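Local structure of putative type VI secretion protein (Escherichia coli, 6SJL) at the interface of chains A and B. The protein forms, as a trimer, the spike at the tip of the type VI secretion system and carries the bound effector Tle1. Coordinates in Å, arbitrary orientation; residue numbers count along the deposited sequence, not the author numbering. Chains: chain A/B, Putative type VI secretion protein.

The interface of chains A and B. Residues chain A 683-686; chain B 688, 692-694.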
# COMPACT_ATOMS: atom_id res chain seq x y z
N GLY A 683 9.61 -10.65 -3.56
CA GLY A 683 8.94 -10.20 -4.74
C GLY A 683 7.73 -9.34 -4.46
O GLY A 683 7.44 -8.94 -3.35
N MET A 684 7.02 -9.05 -5.54
CA MET A 684 5.89 -8.15 -5.50
C MET A 684 4.79 -8.72 -6.37
O MET A 684 5.03 -9.06 -7.52
CB MET A 684 6.30 -6.77 -5.98
CG MET A 684 5.26 -5.74 -5.80
SD MET A 684 5.96 -4.12 -5.95
CE MET A 684 6.94 -4.12 -4.48
N GLN A 685 3.60 -8.84 -5.82
CA GLN A 685 2.43 -9.26 -6.57
C GLN A 685 1.46 -8.10 -6.57
O GLN A 685 0.96 -7.70 -5.52
CB GLN A 685 1.78 -10.50 -5.95
CG GLN A 685 2.71 -11.67 -5.79
CD GLN A 685 3.35 -11.71 -4.42
OE1 GLN A 685 2.67 -11.57 -3.41
NE2 GLN A 685 4.65 -11.91 -4.38
N LEU A 686 1.22 -7.53 -7.74
CA LEU A 686 0.20 -6.51 -7.91
C LEU A 686 -0.90 -7.13 -8.76
O LEU A 686 -0.88 -7.04 -9.98
CB LEU A 686 0.79 -5.28 -8.53
CG LEU A 686 2.10 -4.85 -7.90
CD1 LEU A 686 2.81 -3.88 -8.79
CD2 LEU A 686 1.84 -4.22 -6.58
N ALA B 688 11.17 -4.56 -6.21
CA ALA B 688 11.44 -5.78 -5.49
C ALA B 688 12.95 -5.97 -5.54
O ALA B 688 13.50 -6.26 -6.60
CB ALA B 688 10.72 -6.97 -6.10
N ARG B 692 10.51 -12.22 -7.57
CA ARG B 692 9.88 -11.94 -8.84
C ARG B 692 8.75 -10.93 -8.67
O ARG B 692 7.95 -11.05 -7.75
CB ARG B 692 9.35 -13.24 -9.42
CG ARG B 692 8.34 -13.09 -10.48
CD ARG B 692 7.95 -14.43 -11.00
NE ARG B 692 6.93 -14.35 -12.04
CZ ARG B 692 5.69 -14.77 -11.87
NH1 ARG B 692 5.31 -15.28 -10.72
NH2 ARG B 692 4.82 -14.68 -12.86
N VAL B 693 8.70 -9.95 -9.55
CA VAL B 693 7.58 -9.02 -9.61
C VAL B 693 6.55 -9.58 -10.57
O VAL B 693 6.87 -9.95 -11.70
CB VAL B 693 8.04 -7.63 -10.06
CG1 VAL B 693 6.87 -6.80 -10.44
CG2 VAL B 693 8.77 -6.96 -8.97
N ASN B 694 5.31 -9.66 -10.12
CA ASN B 694 4.24 -10.23 -10.92
C ASN B 694 3.06 -9.27 -10.91
O ASN B 694 2.46 -9.04 -9.87
CB ASN B 694 3.84 -11.59 -10.37
CG ASN B 694 2.71 -12.21 -11.13
OD1 ASN B 694 1.77 -12.73 -10.54
ND2 ASN B 694 2.78 -12.17 -12.44
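Strand 684-688 of chain A, with A:Gly683 of the loop leading into it, lies alongside the start of strand 693-697 of chain B and the loop residue B:Arg692 before it, while the end of strand 684-688 of chain B reaches the same loop of chain A. The two edges run parallel, A:Met684 pairing with B:Val693 and A:Gln685 with B:Asn694, a worked example of chains joined by main-chain bonding. A:Met684 is gripped at both ends of its backbone. Its N donates to B:Arg692 O at 3.1 Å, reaching the oxygen from above the carbonyl plane, and its O accepts from B:Asn694 N at 2.7 Å, the donor lying nearly in line with the C=O. Two residues on, A:Leu686 N donates to B:Asn694 O at 2.9 Å, tilted slightly from the carbonyl plane, so that B:Asn694 too is held through both its N and its O.

The side chains add a small apolar seam on one face of this ladder. With CG1 of B:Val693 anti to the backbone N (chi1 166°), CG2 lies anti to the carbonyl carbon and meets CB of A:Met684 at 3.9 Å. A:Gly683 offers its CA to the methyl CB of B:Ala688, also at 3.9 Å. On the opposite face, within chain B, the aliphatic CB of B:Asn694 sits over the rim of the B:Arg692 guanidinium, 3.9 Å above its plane.

Both strands belong to the long run of short strands in the DUF2345 region, where consecutive rungs of the trimeric VgrG spike come from different chains. Pairing of this kind would make the intertwined needle continuous across its subunits.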